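Local coordinates for uncharacterized protein GEBA250068378 (Sulfurospirillum deleyianum, PDB 3NKG) that is of unknown function but belongs to the DUF5625 family, in the clan of galactose-binding-like domains, so that a binding role is possible but unproven, at residues A[59-64]-A[71-76]; A[78-81]-A[86-89]. All coordinates share one frame; numbering follows the deposited sequence.

Contact 1 (A[59-64]-A[71-76])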
ATOM      1  N   GLY A  59       1.227  10.453   4.933  1.00 22.08           N
ATOM      2  CA  GLY A  59       2.472  10.980   5.468  1.00 21.58           C
ATOM      3  C   GLY A  59       3.347  11.596   4.380  1.00 24.84           C
ATOM      4  O   GLY A  59       2.975  11.588   3.208  1.00 25.12           O
ATOM      5  N   PHE A  60       4.518  12.101   4.773  1.00 19.67           N
ATOM      6  CA  PHE A  60       5.457  12.769   3.868  1.00 19.34           C
ATOM      7  C   PHE A  60       6.809  12.060   3.711  1.00 17.38           C
ATOM      8  O   PHE A  60       7.496  12.254   2.722  1.00 22.23           O
ATOM      9  CB  PHE A  60       5.690  14.201   4.377  1.00 20.27           C
ATOM     10  CG  PHE A  60       4.509  15.096   4.174  1.00 24.42           C
ATOM     11  CD1 PHE A  60       3.373  14.963   4.969  1.00 23.19           C
ATOM     12  CD2 PHE A  60       4.520  16.060   3.186  1.00 20.74           C
ATOM     13  CE1 PHE A  60       2.273  15.778   4.779  1.00 19.39           C
ATOM     14  CE2 PHE A  60       3.412  16.897   2.990  1.00 24.76           C
ATOM     15  CZ  PHE A  60       2.289  16.749   3.780  1.00 22.78           C
ATOM     16  N   ASN A  61       7.213  11.301   4.728  1.00 18.51           N
ATOM     17  CA  ASN A  61       8.451  10.531   4.684  1.00 16.24           C
ATOM     18  C   ASN A  61       8.337   9.382   3.684  1.00 26.84           C
ATOM     19  O   ASN A  61       7.238   8.851   3.470  1.00 21.02           O
ATOM     20  CB  ASN A  61       8.763   9.969   6.092  1.00 15.14           C
ATOM     21  CG  ASN A  61       9.190  11.071   7.072  1.00 17.87           C
ATOM     22  OD1 ASN A  61       9.664  12.116   6.646  1.00 25.73           O
ATOM     23  ND2 ASN A  61       9.001  10.841   8.376  1.00 17.22           N
ATOM     24  N   SER A  62       9.465   8.994   3.090  1.00 19.55           N
ATOM     25  CA  SER A  62       9.476   7.947   2.078  1.00 21.14           C
ATOM     26  C   SER A  62      10.526   6.886   2.393  1.00 24.02           C
ATOM     27  O   SER A  62      11.644   7.213   2.812  1.00 19.01           O
ATOM     28  CB  SER A  62       9.770   8.528   0.679  1.00 18.83           C
ATOM     29  OG  SER A  62       8.871   9.566   0.342  1.00 32.32           O
ATOM     30  N   TYR A  63      10.161   5.627   2.140  1.00 17.45           N
ATOM     31  CA  TYR A  63      11.016   4.477   2.422  1.00 24.88           C
ATOM     32  C   TYR A  63      11.094   3.572   1.190  1.00 28.61           C
ATOM     33  O   TYR A  63      10.084   3.318   0.541  1.00 31.26           O
ATOM     34  CB  TYR A  63      10.460   3.718   3.632  1.00 22.92           C
ATOM     35  CG  TYR A  63      10.427   4.557   4.889  1.00 22.88           C
ATOM     36  CD1 TYR A  63       9.342   5.388   5.166  1.00 21.02           C
ATOM     37  CD2 TYR A  63      11.477   4.516   5.805  1.00 27.49           C
ATOM     38  CE1 TYR A  63       9.313   6.177   6.295  1.00 17.38           C
ATOM     39  CE2 TYR A  63      11.465   5.310   6.962  1.00 21.93           C
ATOM     40  CZ  TYR A  63      10.377   6.140   7.196  1.00 20.73           C
ATOM     41  OH  TYR A  63      10.317   6.912   8.338  1.00 23.31           O
ATOM     42  N   ASP A  64      12.290   3.102   0.857  1.00 29.64           N
ATOM     43  CA  ASP A  64      12.479   2.193  -0.278  1.00 23.58           C
ATOM     44  C   ASP A  64      11.872   0.828   0.046  1.00 21.76           C
ATOM     45  O   ASP A  64      12.268   0.203   1.018  1.00 22.76           O
ATOM     46  CB  ASP A  64      13.973   2.051  -0.555  1.00 25.35           C
ATOM     47  CG  ASP A  64      14.273   1.361  -1.873  1.00 35.46           C
ATOM     48  OD1 ASP A  64      13.450   0.519  -2.345  1.00 31.86           O
ATOM     49  OD2 ASP A  64      15.363   1.668  -2.420  1.00 25.95           O
ATOM     50  N   VAL A  71      14.333   7.121   2.268  1.00 21.71           N
ATOM     51  CA  VAL A  71      14.861   7.889   1.130  1.00 19.00           C
ATOM     52  C   VAL A  71      14.226   9.262   1.060  1.00 22.92           C
ATOM     53  O   VAL A  71      14.615  10.098   0.240  1.00 23.78           O
ATOM     54  CB  VAL A  71      14.646   7.165  -0.227  1.00 26.47           C
ATOM     55  CG1 VAL A  71      15.596   5.988  -0.364  1.00 26.68           C
ATOM     56  CG2 VAL A  71      13.188   6.749  -0.406  1.00 23.81           C
ATOM     57  N   GLY A  72      13.243   9.499   1.924  1.00 23.40           N
ATOM     58  CA  GLY A  72      12.596  10.805   1.995  1.00 19.53           C
ATOM     59  C   GLY A  72      12.322  11.224   3.436  1.00 20.82           C
ATOM     60  O   GLY A  72      11.652  10.513   4.212  1.00 21.43           O
ATOM     61  N   TYR A  73      12.865  12.378   3.803  1.00 26.67           N
ATOM     62  CA  TYR A  73      12.607  12.960   5.117  1.00 24.38           C
ATOM     63  C   TYR A  73      11.971  14.339   5.007  1.00 25.13           C
ATOM     64  O   TYR A  73      12.434  15.192   4.246  1.00 22.79           O
ATOM     65  CB  TYR A  73      13.886  13.065   5.946  1.00 26.30           C
ATOM     66  CG  TYR A  73      13.658  13.914   7.169  1.00 30.12           C
ATOM     67  CD1 TYR A  73      12.992  13.400   8.284  1.00 36.82           C
ATOM     68  CD2 TYR A  73      14.067  15.243   7.200  1.00 31.42           C
ATOM     69  CE1 TYR A  73      12.754  14.179   9.397  1.00 41.11           C
ATOM     70  CE2 TYR A  73      13.837  16.030   8.315  1.00 26.52           C
ATOM     71  CZ  TYR A  73      13.180  15.493   9.406  1.00 37.22           C
ATOM     72  OH  TYR A  73      12.943  16.274  10.507  1.00 33.64           O
ATOM     73  N   VAL A  74      10.926  14.569   5.787  1.00 24.29           N
ATOM     74  CA  VAL A  74      10.224  15.840   5.730  1.00 22.55           C
ATOM     75  C   VAL A  74       9.865  16.267   7.141  1.00 25.34           C
ATOM     76  O   VAL A  74       9.307  15.478   7.905  1.00 21.30           O
ATOM     77  CB  VAL A  74       8.965  15.731   4.867  1.00 25.81           C
ATOM     78  CG1 VAL A  74       8.128  17.020   4.956  1.00 24.30           C
ATOM     79  CG2 VAL A  74       9.349  15.450   3.420  1.00 27.75           C
ATOM     80  N   ASP A  75      10.219  17.503   7.487  1.00 27.58           N
ATOM     81  CA  ASP A  75       9.932  18.063   8.810  1.00 26.71           C
ATOM     82  C   ASP A  75       8.501  18.573   8.900  1.00 21.86           C
ATOM     83  O   ASP A  75       7.875  18.882   7.893  1.00 21.95           O
ATOM     84  CB  ASP A  75      10.855  19.246   9.110  1.00 25.83           C
ATOM     85  CG  ASP A  75      10.658  19.786  10.512  1.00 30.56           C
ATOM     86  OD1 ASP A  75      11.243  19.201  11.433  1.00 29.76           O
ATOM     87  OD2 ASP A  75       9.924  20.785  10.691  1.00 26.24           O
ATOM     88  N   TYR A  76       8.002  18.666  10.126  1.00 22.15           N
ATOM     89  CA  TYR A  76       6.701  19.250  10.407  1.00 22.75           C
ATOM     90  C   TYR A  76       6.468  20.588   9.717  1.00 23.71           C
ATOM     91  O   TYR A  76       5.384  20.808   9.179  1.00 22.43           O
ATOM     92  CB  TYR A  76       6.476  19.377  11.939  1.00 22.61           C
ATOM     93  CG  TYR A  76       5.395  20.358  12.293  1.00 25.99           C
ATOM     94  CD1 TYR A  76       4.052  19.992  12.262  1.00 34.33           C
ATOM     95  CD2 TYR A  76       5.714  21.666  12.644  1.00 29.83           C
ATOM     96  CE1 TYR A  76       3.048  20.922  12.574  1.00 36.38           C
ATOM     97  CE2 TYR A  76       4.732  22.585  12.946  1.00 35.12           C
ATOM     98  CZ  TYR A  76       3.409  22.213  12.910  1.00 40.17           C
ATOM     99  OH  TYR A  76       2.461  23.152  13.224  1.00 43.27           O
TER
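Ser62 and Gly72 form a hydrogen-bonded antiparallel pair, with Ser62 N giving a 2.9 Å bond to Gly72 O. On the return side Ser62 O is gripped twice, by Val71 N at 2.7 Å and by Gly72 N at 2.9 Å, both donors arriving from the same face of its carbonyl plane. Two residues facing one make this a classic beta bulge in the small hairpin of strands 62-63 and 70-72. The close-packed part runs from this bulge through Asn61 to Phe60 and Val74. Ser62 CB lies against the glycine backbone, 3.9 Å from Gly72 CA. Past the pair, Asn61 takes over from the backbone. With CG anti to its own carbonyl carbon (chi1 -71°), its OD1 reaches Val74 N at 2.9 Å; that nitrogen lies almost in line with the side-chain C=O (176°), although the bond is bent at the hydrogen (147°). Its ND2 is turned to Asp94 OD1, which also holds Tyr63 OH, so both ends of the amide are engaged and its rotation is fixed. Phe60 CB then sits 3.6 Å from Val74 CB, with the CG1 branch of Val74 oblique to the ring, which also stacks with Trp55 and touches helix 76-83. The end at Val71 and Asp64 is looser: exposed Val71 brings CG2 to 3.6 Å from Ser62 O, and Asp64 turns to a salt bridge with Arg66. On the outer side, the exposed Tyr73 ring comes near Asn61 OD1 through CD1. The chemistry thus changes along the contact, from backbone bonds at the bulge through a side-chain amide standing in for a peptide to apolar packing at Phe60, which implies that the pairing of the two segments continues beyond the short strands.

Contact 2 (A[78-81]-A[86-89])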
ATOM      1  N   LEU A  78       7.315  21.764   6.879  1.00 22.58           N
ATOM      2  CA  LEU A  78       6.926  21.630   5.472  1.00 20.50           C
ATOM      3  C   LEU A  78       5.556  21.001   5.339  1.00 21.07           C
ATOM      4  O   LEU A  78       4.755  21.437   4.521  1.00 25.47           O
ATOM      5  CB  LEU A  78       7.918  20.764   4.705  1.00 25.27           C
ATOM      6  CG  LEU A  78       8.890  21.445   3.758  1.00 34.27           C
ATOM      7  CD1 LEU A  78       9.655  20.379   2.998  1.00 32.26           C
ATOM      8  CD2 LEU A  78       8.191  22.428   2.783  1.00 31.70           C
ATOM      9  N   ALA A  79       5.301  19.953   6.118  1.00 19.70           N
ATOM     10  CA  ALA A  79       3.971  19.374   6.167  1.00 25.07           C
ATOM     11  C   ALA A  79       2.946  20.439   6.551  1.00 20.14           C
ATOM     12  O   ALA A  79       1.830  20.422   6.069  1.00 24.76           O
ATOM     13  CB  ALA A  79       3.917  18.218   7.165  1.00 22.13           C
ATOM     14  N   LYS A  80       3.310  21.337   7.461  1.00 23.56           N
ATOM     15  CA  LYS A  80       2.376  22.394   7.884  1.00 21.04           C
ATOM     16  C   LYS A  80       2.138  23.390   6.732  1.00 27.71           C
ATOM     17  O   LYS A  80       1.002  23.854   6.489  1.00 26.36           O
ATOM     18  CB  LYS A  80       2.896  23.090   9.148  1.00 19.79           C
ATOM     19  CG  LYS A  80       1.928  24.108   9.730  1.00 26.80           C
ATOM     20  CD  LYS A  80       0.626  23.457  10.206  1.00 23.15           C
ATOM     21  CE  LYS A  80      -0.330  24.556  10.718  1.00 34.26           C
ATOM     22  NZ  LYS A  80      -1.528  23.996  11.405  1.00 28.69           N
ATOM     23  N   SER A  81       3.198  23.693   5.984  0.56 25.02           N
ATOM     24  CA  SER A  81       3.059  24.547   4.812  0.56 28.05           C
ATOM     25  C   SER A  81       2.140  23.908   3.765  0.56 30.26           C
ATOM     26  O   SER A  81       1.317  24.591   3.155  0.56 26.23           O
ATOM     27  CB  SER A  81       4.425  24.857   4.204  0.56 30.12           C
ATOM     28  OG  SER A  81       5.179  25.690   5.060  0.56 26.56           O
ATOM     29  N   LEU A  86      -5.147  21.413   8.622  1.00 30.50           N
ATOM     30  CA  LEU A  86      -5.506  20.006   8.648  1.00 27.08           C
ATOM     31  C   LEU A  86      -4.705  19.258   9.713  1.00 29.86           C
ATOM     32  O   LEU A  86      -5.086  18.173  10.154  1.00 30.03           O
ATOM     33  CB  LEU A  86      -5.318  19.366   7.277  1.00 30.03           C
ATOM     34  CG  LEU A  86      -6.422  19.685   6.271  1.00 40.12           C
ATOM     35  CD1 LEU A  86      -6.039  19.145   4.907  1.00 41.32           C
ATOM     36  CD2 LEU A  86      -7.759  19.097   6.736  1.00 36.78           C
ATOM     37  N   ILE A  87      -3.579  19.830  10.111  1.00 26.12           N
ATOM     38  CA  ILE A  87      -2.717  19.173  11.070  1.00 20.51           C
ATOM     39  C   ILE A  87      -2.371  20.128  12.220  1.00 29.91           C
ATOM     40  O   ILE A  87      -2.603  21.331  12.130  1.00 22.02           O
ATOM     41  CB  ILE A  87      -1.400  18.632  10.414  1.00 16.74           C
ATOM     42  CG1 ILE A  87      -0.494  19.779   9.978  1.00 22.26           C
ATOM     43  CG2 ILE A  87      -1.742  17.713   9.242  1.00 24.47           C
ATOM     44  CD1 ILE A  87       0.916  19.366   9.516  1.00 21.91           C
ATOM     45  N   ASP A  88      -1.830  19.566  13.300  1.00 33.39           N
ATOM     46  CA  ASP A  88      -1.314  20.356  14.408  1.00 36.81           C
ATOM     47  C   ASP A  88       0.077  19.849  14.715  1.00 39.04           C
ATOM     48  O   ASP A  88       0.600  18.975  14.007  1.00 28.95           O
ATOM     49  CB  ASP A  88      -2.225  20.275  15.634  1.00 33.56           C
ATOM     50  CG  ASP A  88      -2.306  18.877  16.230  1.00 42.49           C
ATOM     51  OD1 ASP A  88      -1.444  18.013  15.930  1.00 39.16           O
ATOM     52  OD2 ASP A  88      -3.235  18.655  17.038  1.00 46.71           O
ATOM     53  N   GLU A  89       0.683  20.381  15.769  1.00 31.86           N
ATOM     54  CA  GLU A  89       2.103  20.149  15.932  1.00 33.62           C
ATOM     55  C   GLU A  89       2.422  18.751  16.392  1.00 30.94           C
ATOM     56  O   GLU A  89       3.592  18.399  16.491  1.00 28.58           O
ATOM     57  CB  GLU A  89       2.754  21.200  16.839  1.00 48.01           C
ATOM     58  CG  GLU A  89       1.818  21.899  17.783  1.00 64.98           C
ATOM     59  CD  GLU A  89       2.280  23.319  18.060  1.00 81.43           C
ATOM     60  OE1 GLU A  89       3.330  23.705  17.493  1.00 82.42           O
ATOM     61  OE2 GLU A  89       1.601  24.044  18.829  1.00 85.73           O
TER
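Ile87 meets helix 76-83 through apolar packing and through one polar bond. In the apolar part its CD1 end rests against the helix backbone, 3.7 Å from Ala79 O and equally near Lys80 N, with Ala79 CB at 4.0 Å. Ile87 CG1 stands between its own backbone N and carbonyl carbon (chi1 69°), which carries the delta methyl inward to the helix. Beside it the aliphatic part of Lys80 runs past in the opposite direction, CD lying 3.9 Å from Ile87 CG1. The contact is a local helix-to-loop closure: the chain leaves helix 76-83, turns back and brings Ile87 against the helix, and this is the side chain of 86-89 that meets it here, with Tyr76 and Lys56 also touching it. The polar part belongs to Lys80. Bent at chi2 (64°), its chain swings NZ to Ile87 O at 3.0 Å, the donor standing 34° from the carbonyl plane. The same ammonium group also bonds to Gly84 O, in the turn between the two segments.

How the contacts relate
From the N terminus, the chain leaves helix 49-58 and enters contact 1, which closes the hairpin loop between 64 and 71. Directly afterwards helix 76-83 begins, and contact 2 closes the shorter turn that follows it, between 81 and 86. The two closures are in series, neither nested nor crossed, with centres about 14 Å apart. They nevertheless touch: the Phe60 ring of contact 1 packs CE1 on Ala79 CB at 3.8 Å, and Tyr76 CE1 lies 3.4 Å from Asp88 O. Hairpin, helix and returning loop are thus joined into one excursion ahead of strand 98-107.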